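BauA (Acinetobacter baumannii, PDB 6HCP) probably carries the ferric siderophore preacinetobactin across the bacterial outer membrane as a TonB-dependent receptor. Local coordinates at residues R256-V260 against A320-I325; L276-W280 against W402-P406. One frame throughout, in Å; residues are numbered along the deposited sequence.

Contact 1: R256-V260 against A320-I325; sequences RGVNV and ASAGTI. With EDO (1,2-ethanediol), chain J.
Arg256 lies along the corner at Ser321 and gives its NE to the carbonyl O of Ser321 (3.0 Å, N-H...O 158°); the acceptor lies a little out of the guanidinium plane. The side chain passes Ala320 O, CG 3.4 Å from it, because chi1 (179°) sends CG anti to the backbone N before the bend at chi2. Beyond NE, Arg256 NH1 reaches O2 of an ethanediol molecule, probably from the crystallisation liquor, in plane at the guanidinium edge; Tyr315 binds it too, and Tyr317 makes a cation-pi contact with Arg256. From Val258 onward the segments form a short parallel ladder, Val258 beside Gly323 and Asn259 beside Thr324, a local exception to the antiparallel pairing of the barrel wall. Asn259 N bonds Gly323 O at 2.7 Å, and Ile325 N bonds Asn259 O with an N-H...O angle of 170°. The Asn259 and Thr324 side chains share one face, where a water accepts from Asn259 ND2 and meets Thr324 OG1 at 2.6 Å; Asn259 OD1 is taken by the backbone N of Asn689. The Val258 and Ile325 side chains meet at a slant, CG2 on CD1, whereas Val260 lies side by side with Ile325, its CG1 3.9 Å from Ile325 CD1.

Contact 2: L276-W280 against W402-P406; sequences LSPDW and WGPKP
Trp402 and Trp280 meet at about a right angle, the indole N-H of Trp280 directed at the backbone of Trp402. Trp280 NE1 gives a straight hydrogen bond to Trp402 O (3.0 Å, 179°). The acceptor lies in the indole plane, but the donor stands well above the carbonyl plane, so the bond is not made to a lone pair. Trp280 CG sits between its backbone N and carbonyl carbon (chi1 52°), a torsion that turns one ring face to Lys405 and Pro406. Pro406 CD lies over the six-membered ring, 3.6 Å from its centroid, and Lys405 CA over the five-membered ring, both as CH-pi contacts. The opposite face is covered by Pro278 CB. Trp402 CG is anti to its carbonyl carbon (chi1 -74°), laying one face of the ring against the backbone of Ser277 and Pro278; Pro278 CA stands 3.6 Å from the five-membered-ring centroid, and Pro278 CG packs on Trp402 CE3. The Asp279 carboxylate is steeply inclined to this indole, its CG 3.5 Å from Trp402 CD1. Pro278 is thus wedged between two indoles. Both segments are irregular loops between strands of the TonB-dependent receptor barrel, and Leu332 and Val391 also touch Trp402. Water links the polar groups: one molecule accepts from Trp402 NE1 and can also reach Ser277 O, a second joins Trp402 N to Asp279 OD2, and a third Lys405 NZ (2.6 Å) to Trp280 O. Asp279 also makes a long, weak ion pair with Lys268 of a neighbouring subunit. With a single direct hydrogen bond, the loops are held chiefly by indole and proline surfaces, and water carries the remaining polar links between them.

Contact 1 and contact 2 lie on the same side of the chain's centre, about 13 Å apart between centres. Each has five buried residues, but contact 1 has none exposed and lies about 24 Å from the chain's centre, against about 29 Å for contact 2, where Pro404 and Lys405 are exposed. Their segments alternate along the chain and touch directly, through a probable hydrogen bond of Arg256 N to Ser277 OG and packing of Ala320 CB on Pro278 CD. Both rest on strand 331-358, Leu332 touching Val258 and Ile325 in contact 1 and Trp402 in contact 2. Paired strands give contact 1 main-chain bonds; the irregular loops of contact 2 rely on aromatic faces and prolines.

Contact 1: R256-V260 against A320-I325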
ATOM      1  N   ARG A 256       9.811   7.277 -23.584  1.00 24.93           N
ATOM      2  CA  ARG A 256      10.828   7.110 -24.641  1.00 26.92           C
ATOM      3  C   ARG A 256      12.094   6.470 -24.067  1.00 27.48           C
ATOM      4  O   ARG A 256      12.880   5.835 -24.794  1.00 25.85           O
ATOM      5  CB  ARG A 256      11.134   8.467 -25.285  1.00 26.13           C
ATOM      6  CG  ARG A 256      12.194   8.431 -26.383  1.00 30.27           C
ATOM      7  CD  ARG A 256      11.717   7.590 -27.557  1.00 34.10           C
ATOM      8  NE  ARG A 256      12.575   7.681 -28.733  1.00 40.25           N
ATOM      9  CZ  ARG A 256      12.240   7.250 -29.956  1.00 56.35           C
ATOM     10  NH1 ARG A 256      11.030   6.758 -30.209  1.00 42.05           N
ATOM     11  NH2 ARG A 256      13.082   7.444 -30.955  1.00 53.87           N
ATOM     12  N   GLY A 257      12.349   6.702 -22.774  1.00 27.14           N
ATOM     13  CA  GLY A 257      13.576   6.256 -22.114  1.00 27.81           C
ATOM     14  C   GLY A 257      14.739   7.223 -22.266  1.00 24.50           C
ATOM     15  O   GLY A 257      14.649   8.265 -22.925  1.00 26.74           O
ATOM     16  N   VAL A 258      15.835   6.889 -21.590  1.00 22.06           N
ATOM     17  CA  VAL A 258      16.953   7.783 -21.430  1.00 24.28           C
ATOM     18  C   VAL A 258      18.254   7.013 -21.685  1.00 23.86           C
ATOM     19  O   VAL A 258      18.359   5.805 -21.440  1.00 24.27           O
ATOM     20  CB  VAL A 258      16.935   8.451 -20.043  1.00 26.42           C
ATOM     21  CG1 VAL A 258      15.646   9.239 -19.840  1.00 26.51           C
ATOM     22  CG2 VAL A 258      17.131   7.439 -18.924  1.00 28.94           C
ATOM     23  N   ASN A 259      19.274   7.778 -22.033  1.00 23.58           N
ATOM     24  CA  ASN A 259      20.630   7.283 -22.304  1.00 24.34           C
ATOM     25  C   ASN A 259      21.559   7.623 -21.140  1.00 26.37           C
ATOM     26  O   ASN A 259      21.409   8.645 -20.483  1.00 26.95           O
ATOM     27  CB  ASN A 259      21.147   7.836 -23.635  1.00 25.32           C
ATOM     28  CG  ASN A 259      20.399   7.255 -24.819  1.00 29.95           C
ATOM     29  OD1 ASN A 259      19.777   6.202 -24.698  1.00 26.40           O
ATOM     30  ND2 ASN A 259      20.292   8.012 -25.902  1.00 27.06           N
ATOM     31  N   VAL A 260      22.568   6.766 -20.952  1.00 24.54           N
ATOM     32  CA  VAL A 260      23.571   6.918 -19.943  1.00 26.87           C
ATOM     33  C   VAL A 260      24.944   6.721 -20.604  1.00 32.59           C
ATOM     34  O   VAL A 260      25.058   6.071 -21.650  1.00 30.84           O
ATOM     35  CB  VAL A 260      23.358   5.943 -18.770  1.00 25.40           C
ATOM     36  CG1 VAL A 260      22.169   6.359 -17.924  1.00 28.31           C
ATOM     37  CG2 VAL A 260      23.185   4.495 -19.225  1.00 28.68           C
ATOM     38  N   ALA A 320      10.229  13.517 -27.027  1.00 24.82           N
ATOM     39  CA  ALA A 320      11.668  13.439 -26.957  1.00 25.29           C
ATOM     40  C   ALA A 320      12.158  12.416 -27.995  1.00 27.20           C
ATOM     41  O   ALA A 320      11.580  11.328 -28.118  1.00 28.81           O
ATOM     42  CB  ALA A 320      12.097  13.064 -25.571  1.00 27.92           C
ATOM     43  N   SER A 321      13.315  12.683 -28.600  1.00 31.11           N
ATOM     44  CA  SER A 321      13.987  11.595 -29.355  1.00 34.47           C
ATOM     45  C   SER A 321      14.897  10.805 -28.412  1.00 30.57           C
ATOM     46  O   SER A 321      14.869   9.581 -28.411  1.00 34.34           O
ATOM     47  CB  SER A 321      14.704  12.084 -30.588  1.00 39.22           C
ATOM     48  OG  SER A 321      15.528  13.168 -30.295  1.00 41.72           O
ATOM     49  N   ALA A 322      15.530  11.507 -27.476  1.00 37.63           N
ATOM     50  CA  ALA A 322      16.235  10.869 -26.361  1.00 40.60           C
ATOM     51  C   ALA A 322      16.486  11.878 -25.230  1.00 32.88           C
ATOM     52  O   ALA A 322      16.920  13.005 -25.477  1.00 35.99           O
ATOM     53  CB  ALA A 322      17.543  10.295 -26.843  1.00 40.94           C
ATOM     54  N   GLY A 323      16.396  11.375 -23.999  1.00 33.95           N
ATOM     55  CA  GLY A 323      16.947  12.024 -22.861  1.00 29.63           C
ATOM     56  C   GLY A 323      18.282  11.403 -22.505  1.00 30.20           C
ATOM     57  O   GLY A 323      18.491  10.239 -22.769  1.00 31.15           O
ATOM     58  N   THR A 324      19.237  12.244 -22.115  1.00 24.66           N
ATOM     59  CA  THR A 324      20.540  11.797 -21.689  1.00 24.37           C
ATOM     60  C   THR A 324      20.799  12.240 -20.252  1.00 28.39           C
ATOM     61  O   THR A 324      20.750  13.455 -19.964  1.00 27.36           O
ATOM     62  CB  THR A 324      21.643  12.344 -22.611  1.00 29.13           C
ATOM     63  OG1 THR A 324      21.299  11.995 -23.954  1.00 28.86           O
ATOM     64  CG2 THR A 324      23.017  11.811 -22.263  1.00 30.74           C
ATOM     65  N   ILE A 325      21.175  11.284 -19.392  1.00 24.39           N
ATOM     66  CA  ILE A 325      21.560  11.618 -18.024  1.00 26.10           C
ATOM     67  C   ILE A 325      23.014  12.106 -18.029  1.00 28.17           C
ATOM     68  O   ILE A 325      23.946  11.344 -18.338  1.00 27.08           O
ATOM     69  CB  ILE A 325      21.365  10.428 -17.070  1.00 25.72           C
ATOM     70  CG1 ILE A 325      19.903   9.989 -17.013  1.00 26.05           C
ATOM     71  CG2 ILE A 325      21.925  10.742 -15.676  1.00 27.24           C
ATOM     72  CD1 ILE A 325      19.667   8.738 -16.197  1.00 27.26           C
TER
HETATM   73  C1  EDO J 807       9.959   4.364 -34.268  1.00 47.72           C
HETATM   74  O1  EDO J 807      11.235   4.249 -34.901  1.00 50.00           O
HETATM   75  C2  EDO J 807      10.182   4.956 -32.887  1.00 44.60           C
HETATM   76  O2  EDO J 807       9.452   6.178 -32.711  1.00 59.11           O
HETATM   77  O   HOH W   1      22.296  10.277 -25.707  1.00 35.13           O

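Contact 2: L276-W280 against W402-P406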
ATOM      1  N   LEU A 276       9.886  10.189 -17.302  1.00 24.23           N
ATOM      2  CA  LEU A 276      11.174  10.837 -17.611  1.00 26.34           C
ATOM      3  C   LEU A 276      11.225  11.367 -19.051  1.00 28.25           C
ATOM      4  O   LEU A 276      12.288  11.723 -19.557  1.00 32.44           O
ATOM      5  CB  LEU A 276      12.295   9.834 -17.357  1.00 25.97           C
ATOM      6  CG  LEU A 276      12.546   9.500 -15.889  1.00 29.14           C
ATOM      7  CD1 LEU A 276      13.710   8.546 -15.755  1.00 30.76           C
ATOM      8  CD2 LEU A 276      12.806  10.771 -15.070  1.00 30.35           C
ATOM      9  N   SER A 277      10.064  11.443 -19.690  1.00 26.69           N
ATOM     10  CA  SER A 277       9.919  12.029 -21.007  1.00 26.42           C
ATOM     11  C   SER A 277       8.928  13.184 -20.905  1.00 27.61           C
ATOM     12  O   SER A 277       8.162  13.249 -19.944  1.00 26.72           O
ATOM     13  CB  SER A 277       9.447  10.960 -22.015  1.00 29.01           C
ATOM     14  OG  SER A 277      10.339   9.844 -22.055  1.00 28.56           O
ATOM     15  N   PRO A 278       8.836  14.065 -21.921  1.00 30.28           N
ATOM     16  CA  PRO A 278       7.944  15.222 -21.845  1.00 29.65           C
ATOM     17  C   PRO A 278       6.492  14.852 -21.516  1.00 30.47           C
ATOM     18  O   PRO A 278       5.906  13.979 -22.146  1.00 28.74           O
ATOM     19  CB  PRO A 278       8.057  15.862 -23.239  1.00 31.43           C
ATOM     20  CG  PRO A 278       9.423  15.447 -23.745  1.00 29.92           C
ATOM     21  CD  PRO A 278       9.705  14.105 -23.107  1.00 31.60           C
ATOM     22  N   ASP A 279       5.892  15.591 -20.564  1.00 29.10           N
ATOM     23  CA  ASP A 279       4.506  15.391 -20.186  1.00 30.37           C
ATOM     24  C   ASP A 279       3.603  15.657 -21.392  1.00 28.61           C
ATOM     25  O   ASP A 279       2.596  14.980 -21.547  1.00 35.50           O
ATOM     26  CB  ASP A 279       4.093  16.207 -18.941  1.00 35.48           C
ATOM     27  CG  ASP A 279       4.550  17.659 -18.901  1.00 50.37           C
ATOM     28  OD1 ASP A 279       4.763  18.237 -19.993  1.00 45.86           O
ATOM     29  OD2 ASP A 279       4.673  18.219 -17.772  1.00 55.61           O
ATOM     30  N   TRP A 280       4.039  16.532 -22.304  1.00 27.70           N
ATOM     31  CA  TRP A 280       3.239  16.863 -23.491  1.00 32.57           C
ATOM     32  C   TRP A 280       3.453  15.862 -24.639  1.00 36.10           C
ATOM     33  O   TRP A 280       2.746  15.932 -25.641  1.00 30.84           O
ATOM     34  CB  TRP A 280       3.524  18.292 -23.954  1.00 31.70           C
ATOM     35  CG  TRP A 280       4.965  18.630 -24.163  1.00 29.10           C
ATOM     36  CD1 TRP A 280       5.733  19.439 -23.372  1.00 29.76           C
ATOM     37  CD2 TRP A 280       5.800  18.256 -25.279  1.00 27.57           C
ATOM     38  NE1 TRP A 280       6.988  19.562 -23.901  1.00 31.65           N
ATOM     39  CE2 TRP A 280       7.050  18.872 -25.084  1.00 28.70           C
ATOM     40  CE3 TRP A 280       5.594  17.510 -26.447  1.00 30.37           C
ATOM     41  CZ2 TRP A 280       8.105  18.720 -25.977  1.00 32.84           C
ATOM     42  CZ3 TRP A 280       6.641  17.347 -27.320  1.00 28.74           C
ATOM     43  CH2 TRP A 280       7.873  17.959 -27.102  1.00 29.40           C
ATOM     44  N   TRP A 402       8.958  21.042 -19.021  1.00 28.96           N
ATOM     45  CA  TRP A 402       9.206  20.407 -20.318  1.00 33.86           C
ATOM     46  C   TRP A 402       9.044  21.418 -21.460  1.00 38.45           C
ATOM     47  O   TRP A 402       9.290  21.083 -22.621  1.00 32.79           O
ATOM     48  CB  TRP A 402       8.295  19.194 -20.514  1.00 29.78           C
ATOM     49  CG  TRP A 402       8.714  18.016 -19.698  1.00 28.40           C
ATOM     50  CD1 TRP A 402       8.069  17.492 -18.613  1.00 31.81           C
ATOM     51  CD2 TRP A 402       9.917  17.256 -19.865  1.00 29.04           C
ATOM     52  NE1 TRP A 402       8.785  16.436 -18.110  1.00 32.12           N
ATOM     53  CE2 TRP A 402       9.940  16.294 -18.834  1.00 30.50           C
ATOM     54  CE3 TRP A 402      10.938  17.247 -20.824  1.00 29.75           C
ATOM     55  CZ2 TRP A 402      10.928  15.316 -18.765  1.00 32.77           C
ATOM     56  CZ3 TRP A 402      11.912  16.282 -20.747  1.00 28.91           C
ATOM     57  CH2 TRP A 402      11.911  15.335 -19.722  1.00 30.07           C
ATOM     58  N   GLY A 403       8.639  22.650 -21.135  1.00 36.70           N
ATOM     59  CA  GLY A 403       8.496  23.688 -22.153  1.00 34.85           C
ATOM     60  C   GLY A 403       7.235  23.494 -22.989  1.00 33.38           C
ATOM     61  O   GLY A 403       6.393  22.640 -22.711  1.00 33.77           O
ATOM     62  N   PRO A 404       7.007  24.349 -24.005  1.00 36.10           N
ATOM     63  CA  PRO A 404       5.801  24.243 -24.816  1.00 39.61           C
ATOM     64  C   PRO A 404       5.831  23.020 -25.755  1.00 39.81           C
ATOM     65  O   PRO A 404       6.900  22.483 -26.067  1.00 40.11           O
ATOM     66  CB  PRO A 404       5.787  25.565 -25.595  1.00 44.52           C
ATOM     67  CG  PRO A 404       7.233  26.026 -25.634  1.00 43.11           C
ATOM     68  CD  PRO A 404       7.947  25.382 -24.465  1.00 43.27           C
ATOM     69  N   LYS A 405       4.636  22.540 -26.098  1.00 36.65           N
ATOM     70  CA  LYS A 405       4.443  21.469 -27.023  1.00 38.60           C
ATOM     71  C   LYS A 405       4.600  21.987 -28.448  1.00 44.76           C
ATOM     72  O   LYS A 405       3.817  22.813 -28.888  1.00 40.13           O
ATOM     73  CB  LYS A 405       3.043  20.900 -26.841  1.00 39.21           C
ATOM     74  CG  LYS A 405       2.715  19.698 -27.712  1.00 43.79           C
ATOM     75  CD  LYS A 405       1.233  19.432 -27.759  1.00 51.90           C
ATOM     76  CE  LYS A 405       0.896  17.965 -27.855  1.00 68.00           C
ATOM     77  NZ  LYS A 405      -0.511  17.705 -27.468  1.00 91.16           N
ATOM     78  N   PRO A 406       5.547  21.464 -29.249  1.00 38.82           N
ATOM     79  CA  PRO A 406       5.669  21.902 -30.637  1.00 35.25           C
ATOM     80  C   PRO A 406       4.461  21.422 -31.444  1.00 36.41           C
ATOM     81  O   PRO A 406       3.903  20.353 -31.192  1.00 38.83           O
ATOM     82  CB  PRO A 406       6.985  21.297 -31.144  1.00 40.01           C
ATOM     83  CG  PRO A 406       7.392  20.258 -30.108  1.00 39.90           C
ATOM     84  CD  PRO A 406       6.616  20.543 -28.840  1.00 40.10           C
TER
HETATM   85  O   HOH W   2       7.550  14.230 -16.999  1.00 33.25           O
HETATM   86  O   HOH W   3       6.280  20.918 -18.070  1.00 40.44           O
HETATM   87  O   HOH W   4      -0.020  16.016 -25.496  1.00 52.73           O